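Local coordinates for nicotinate phosphoribosyltransferase (Vibrio cholerae, PDB 4HL7), which probably catalyses the ATP-driven formation of nicotinate ribonucleotide from nicotinate and phosphoribosyl diphosphate, a step of NAD(+) biosynthesis, at residues 243-247 with 405-410; 269-273 with 386-390. All coordinates share one frame. Numbering follows the deposited sequence.

Contact 1 of 2, residues 243-247 with 405-410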
loop_
_atom_site.group_PDB
_atom_site.type_symbol
_atom_site.label_atom_id
_atom_site.label_comp_id
_atom_site.label_asym_id
_atom_site.label_seq_id
_atom_site.Cartn_x
_atom_site.Cartn_y
_atom_site.Cartn_z
ATOM N N ASN A 243 -21.502 -9.373 9.447
ATOM C CA ASN A 243 -21.475 -8.847 10.771
ATOM C C ASN A 243 -20.061 -8.433 11.142
ATOM O O ASN A 243 -19.106 -9.052 10.710
ATOM C CB ASN A 243 -22.009 -9.868 11.815
ATOM C CG ASN A 243 -22.181 -9.213 13.171
ATOM O OD1 ASN A 243 -21.274 -9.304 14.041
ATOM N ND2 ASN A 243 -23.292 -8.436 13.320
ATOM N N GLU A 244 -19.911 -7.339 11.900
ATOM C CA GLU A 244 -18.526 -6.853 12.219
ATOM C C GLU A 244 -17.612 -7.966 12.811
ATOM O O GLU A 244 -16.441 -8.079 12.479
ATOM C CB GLU A 244 -18.589 -5.680 13.236
ATOM C CG GLU A 244 -18.997 -4.327 12.619
ATOM C CD GLU A 244 -20.513 -4.107 12.716
ATOM O OE1 GLU A 244 -21.266 -5.122 12.588
ATOM O OE2 GLU A 244 -20.966 -2.948 12.937
ATOM N N ARG A 245 -18.176 -8.776 13.698
ATOM C CA ARG A 245 -17.325 -9.779 14.318
ATOM C C ARG A 245 -16.809 -10.847 13.319
ATOM O O ARG A 245 -15.773 -11.490 13.600
ATOM C CB ARG A 245 -18.115 -10.455 15.491
ATOM C CG ARG A 245 -17.358 -11.582 16.161
ATOM C CD ARG A 245 -16.122 -11.100 16.885
ATOM N NE ARG A 245 -15.427 -12.255 17.493
ATOM C CZ ARG A 245 -14.654 -13.126 16.837
ATOM N NH1 ARG A 245 -14.392 -13.021 15.544
ATOM N NH2 ARG A 245 -14.104 -14.141 17.518
ATOM N N ASP A 246 -17.544 -11.084 12.221
ATOM C CA ASP A 246 -17.151 -12.053 11.213
ATOM C C ASP A 246 -16.322 -11.443 10.112
ATOM O O ASP A 246 -15.845 -12.153 9.222
ATOM C CB ASP A 246 -18.435 -12.663 10.558
ATOM C CG ASP A 246 -19.262 -13.425 11.538
ATOM O OD1 ASP A 246 -18.656 -14.136 12.382
ATOM O OD2 ASP A 246 -20.505 -13.283 11.488
ATOM N N SER A 247 -16.167 -10.114 10.132
ATOM C CA SER A 247 -15.617 -9.374 8.991
ATOM C C SER A 247 -14.212 -9.843 8.538
ATOM O O SER A 247 -13.972 -10.068 7.350
ATOM C CB SER A 247 -15.598 -7.886 9.314
ATOM O OG SER A 247 -14.755 -7.598 10.417
ATOM N N ASN A 405 -18.183 0.377 19.177
ATOM C CA ASN A 405 -18.826 -0.926 19.037
ATOM C C ASN A 405 -17.923 -2.021 18.439
ATOM O O ASN A 405 -17.898 -3.169 18.904
ATOM C CB ASN A 405 -20.086 -0.769 18.169
ATOM C CG ASN A 405 -20.862 -2.041 18.094
ATOM O OD1 ASN A 405 -21.464 -2.473 19.090
ATOM N ND2 ASN A 405 -20.834 -2.654 16.959
ATOM N N LEU A 406 -17.182 -1.666 17.425
ATOM C CA LEU A 406 -16.260 -2.601 16.766
ATOM C C LEU A 406 -15.197 -3.075 17.786
ATOM O O LEU A 406 -14.864 -4.261 17.857
ATOM C CB LEU A 406 -15.567 -1.902 15.563
ATOM C CG LEU A 406 -14.506 -2.764 14.879
ATOM C CD1 LEU A 406 -15.177 -3.941 14.141
ATOM C CD2 LEU A 406 -13.743 -1.874 13.868
ATOM N N LYS A 407 -14.662 -2.144 18.603
ATOM C CA LYS A 407 -13.673 -2.542 19.610
ATOM C C LYS A 407 -14.345 -3.512 20.584
ATOM O O LYS A 407 -13.772 -4.580 20.892
ATOM C CB LYS A 407 -13.177 -1.285 20.396
ATOM C CG LYS A 407 -12.196 -0.455 19.539
ATOM C CD LYS A 407 -11.710 0.734 20.388
ATOM C CE LYS A 407 -10.713 1.570 19.563
ATOM N NZ LYS A 407 -10.445 2.870 20.296
ATOM N N ARG A 408 -15.549 -3.179 21.047
ATOM C CA ARG A 408 -16.230 -4.038 22.018
ATOM C C ARG A 408 -16.416 -5.452 21.433
ATOM O O ARG A 408 -16.182 -6.441 22.138
ATOM C CB ARG A 408 -17.560 -3.439 22.470
ATOM C CG ARG A 408 -17.375 -2.256 23.389
ATOM C CD ARG A 408 -18.707 -1.868 24.028
ATOM N NE ARG A 408 -18.895 -2.579 25.268
ATOM C CZ ARG A 408 -18.253 -2.254 26.392
ATOM N NH1 ARG A 408 -17.416 -1.209 26.397
ATOM N NH2 ARG A 408 -18.443 -2.968 27.509
ATOM N N ARG A 409 -16.829 -5.558 20.176
ATOM C CA ARG A 409 -17.027 -6.897 19.564
ATOM C C ARG A 409 -15.734 -7.715 19.518
ATOM O O ARG A 409 -15.802 -8.951 19.544
ATOM C CB ARG A 409 -17.620 -6.809 18.151
ATOM C CG ARG A 409 -18.975 -6.109 18.048
ATOM C CD ARG A 409 -20.150 -6.661 18.848
ATOM N NE ARG A 409 -20.105 -6.690 20.331
ATOM C CZ ARG A 409 -20.393 -5.745 21.221
ATOM N NH1 ARG A 409 -20.358 -6.078 22.501
ATOM N NH2 ARG A 409 -20.730 -4.518 20.917
ATOM N N PHE A 410 -14.567 -7.050 19.507
ATOM C CA PHE A 410 -13.283 -7.770 19.461
ATOM C C PHE A 410 -12.565 -7.781 20.792
ATOM O O PHE A 410 -11.378 -8.127 20.878
ATOM C CB PHE A 410 -12.411 -7.264 18.304
ATOM C CG PHE A 410 -12.883 -7.778 16.982
ATOM C CD1 PHE A 410 -13.863 -7.054 16.233
ATOM C CD2 PHE A 410 -12.446 -9.034 16.531
ATOM C CE1 PHE A 410 -14.319 -7.556 15.005
ATOM C CE2 PHE A 410 -12.895 -9.539 15.317
ATOM C CZ PHE A 410 -13.847 -8.814 14.561
HETATM O O HOH W 1 -19.193 -1.540 14.815
#
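A phenylalanine ring set against backbone carbonyls, and a water bridging E244 and N405, take the place of direct hydrogen bonds between these segments. F410, the first residue to leave helical geometry after helix 400-409, brings its ring against the turn 243-247. E244 O lies 3.3 Å from F410 CE1, near the ring plane, where the electropositive C-H rim suits a carbonyl oxygen; the same oxygen accepts from S247 N and S247 OG. Over one face sits R245, its CD 4.1 Å from the F410 ring centroid and 18° off the normal, a CH-pi contact. Arginine suits this exposed place because its CD methylene can lie over the ring while its NH1 makes a weak, long ion pair with D279. The turn is an Asx turn, N243 OD1 accepting from R245 N at 3.2 Å, and it joins helix 232-241 to helix 247-258 in the part of the chain that belongs to the TIM-barrel clan. Further along, L406 CD1 packs on E244 CB at 3.9 Å. Water 1 donates to E244 OE2 and accepts from N405 ND2, both at 2.9 Å, while N405 OD1 takes a 2.8 Å bond from R409 NH2.

Contact 2 of 2, residues 269-273 with 386-390; sequences DTLTI and AKISD
Segment 269-273 makes a U-turn against the straighter 386-390: D269-L271 runs roughly antiparallel to K387-S389, then L271-I273 follows the direction of I388-D390. CA pairs are D269-S389 4.4 Å, T270-K387 5.1 Å, L271-I388 4.9 Å and T272-D390 5.4 Å. K387 is extended, S389 has positive phi (83/180) and L271 an unusual -113/-99. I388 N donates to T270 O (2.8 Å, 177°), S389 N weakly to L271 O (3.0 Å, 123°); D269 O receives a CA-H...O contact from S389 CA at 2.9 Å. D390 (chi1 m) suits its place, OD1 accepting from I273 N at 2.9 Å in the first turn of helix 273-279, whose N-cap T272 (chi1 p) accepts from A275 N through OG1. S389 OG donates to I388 O at 2.9 Å and pairs with Q391 N; A386 N bonds Q239 OE1. D269 (chi1 p) engages both oxygens: OD1 with NE2 of H232, the predicted phosphohistidine, unmodified here; OD2 with S295 OG, which also bonds D390 N, and at 2.6 Å with water 2, which accepts from all-trans K387 NZ at 2.7 Å. Holding D269 against H232 is consistent with TIM-barrel-like domains, whose post-strand loops carry the active site. L271 CD2 meets I388 CD1 at 3.8 Å. Segment 269-273 follows strand 265-267, outermost in the parallel sheet; T270 faces helix 232-241, I273 helix 298-311, A386 and I388 helix 400-409.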
loop_
_atom_site.group_PDB
_atom_site.type_symbol
_atom_site.label_atom_id
_atom_site.label_comp_id
_atom_site.label_asym_id
_atom_site.label_seq_id
_atom_site.Cartn_x
_atom_site.Cartn_y
_atom_site.Cartn_z
ATOM N N ASP A 269 -3.105 -6.438 11.104
ATOM C CA ASP A 269 -3.411 -5.363 12.006
ATOM C C ASP A 269 -4.580 -4.466 11.553
ATOM O O ASP A 269 -4.656 -3.309 11.946
ATOM C CB ASP A 269 -2.146 -4.451 12.231
ATOM C CG ASP A 269 -1.685 -3.734 10.945
ATOM O OD1 ASP A 269 -1.926 -4.243 9.822
ATOM O OD2 ASP A 269 -1.050 -2.647 11.075
ATOM N N THR A 270 -5.517 -5.003 10.804
ATOM C CA THR A 270 -6.721 -4.221 10.553
ATOM C C THR A 270 -7.419 -3.957 11.881
ATOM O O THR A 270 -7.938 -2.868 12.157
ATOM C CB THR A 270 -7.688 -4.990 9.662
ATOM O OG1 THR A 270 -7.060 -5.323 8.410
ATOM C CG2 THR A 270 -8.985 -4.133 9.424
ATOM N N LEU A 271 -7.389 -4.973 12.745
ATOM C CA LEU A 271 -7.967 -4.885 14.071
ATOM C C LEU A 271 -6.803 -4.946 15.065
ATOM O O LEU A 271 -6.151 -3.908 15.271
ATOM C CB LEU A 271 -8.972 -6.040 14.303
ATOM C CG LEU A 271 -10.098 -5.971 13.246
ATOM C CD1 LEU A 271 -10.964 -7.202 13.308
ATOM C CD2 LEU A 271 -11.000 -4.746 13.505
ATOM N N THR A 272 -6.527 -6.116 15.666
ATOM C CA THR A 272 -5.288 -6.244 16.493
ATOM C C THR A 272 -4.674 -7.625 16.214
ATOM O O THR A 272 -5.351 -8.524 15.727
ATOM C CB THR A 272 -5.534 -6.158 17.959
ATOM O OG1 THR A 272 -6.421 -7.221 18.353
ATOM C CG2 THR A 272 -6.112 -4.727 18.370
ATOM N N ILE A 273 -3.437 -7.830 16.653
ATOM C CA ILE A 273 -2.822 -9.156 16.485
ATOM C C ILE A 273 -3.633 -10.235 17.208
ATOM O O ILE A 273 -3.849 -11.334 16.630
ATOM C CB ILE A 273 -1.340 -9.160 16.912
ATOM C CG1 ILE A 273 -0.622 -10.481 16.514
ATOM C CG2 ILE A 273 -1.216 -8.908 18.408
ATOM C CD1 ILE A 273 -0.754 -10.870 15.067
ATOM N N ALA A 386 -13.600 0.773 9.783
ATOM C CA ALA A 386 -12.481 1.311 10.606
ATOM C C ALA A 386 -11.262 0.435 10.587
ATOM O O ALA A 386 -11.351 -0.752 10.370
ATOM C CB ALA A 386 -12.905 1.515 12.033
ATOM N N LYS A 387 -10.106 1.065 10.797
ATOM C CA LYS A 387 -8.895 0.319 11.040
ATOM C C LYS A 387 -8.415 0.684 12.424
ATOM O O LYS A 387 -8.409 1.855 12.808
ATOM C CB LYS A 387 -7.796 0.680 10.044
ATOM C CG LYS A 387 -6.519 -0.096 10.264
ATOM C CD LYS A 387 -5.543 0.250 9.173
ATOM C CE LYS A 387 -4.143 0.044 9.656
ATOM N NZ LYS A 387 -3.260 0.845 8.773
ATOM N N ILE A 388 -7.980 -0.312 13.188
ATOM C CA ILE A 388 -7.565 -0.019 14.554
ATOM C C ILE A 388 -6.008 -0.001 14.582
ATOM O O ILE A 388 -5.382 1.019 14.843
ATOM C CB ILE A 388 -8.149 -1.056 15.552
ATOM C CG1 ILE A 388 -9.655 -0.870 15.644
ATOM C CG2 ILE A 388 -7.632 -0.772 16.979
ATOM C CD1 ILE A 388 -10.422 -2.043 16.182
ATOM N N SER A 389 -5.465 -1.168 14.283
ATOM C CA SER A 389 -4.030 -1.557 14.177
ATOM C C SER A 389 -3.377 -1.899 15.529
ATOM O O SER A 389 -4.006 -1.819 16.604
ATOM C CB SER A 389 -3.160 -0.571 13.365
ATOM O OG SER A 389 -2.593 0.394 14.285
ATOM N N ASP A 390 -2.097 -2.254 15.476
ATOM C CA ASP A 390 -1.385 -2.573 16.725
ATOM C C ASP A 390 -0.721 -1.358 17.355
ATOM O O ASP A 390 -0.070 -1.466 18.431
ATOM C CB ASP A 390 -0.406 -3.694 16.502
ATOM C CG ASP A 390 -1.109 -5.054 16.412
ATOM O OD1 ASP A 390 -2.024 -5.365 17.270
ATOM O OD2 ASP A 390 -0.683 -5.827 15.514
HETATM O O HOH W 2 -1.047 -0.499 9.581
#

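The two contacts lie about 11 Å apart, centre to centre, on the same side of the chain's centre, contact 1 nearer the surface and contact 2 buried. Along the chain the order is 243-247, 269-273, 386-390, 405-410, so contact 2 is nested within the loop that contact 1 closes. Helix 400-409 connects them: L406 CD2 reaches A386 CB at 3.9 Å, L271 CD2 at 4.0 Å and I388 CD1 at 4.1 Å, while F410 CZ meets L271 CD1 at 3.5 Å. Helix 232-241 also borders both, carrying H232 at one end and leading into 243-247 at the other. These five residues form an apolar patch between the contacts, whereas the polar D269 side of contact 2 meets H232.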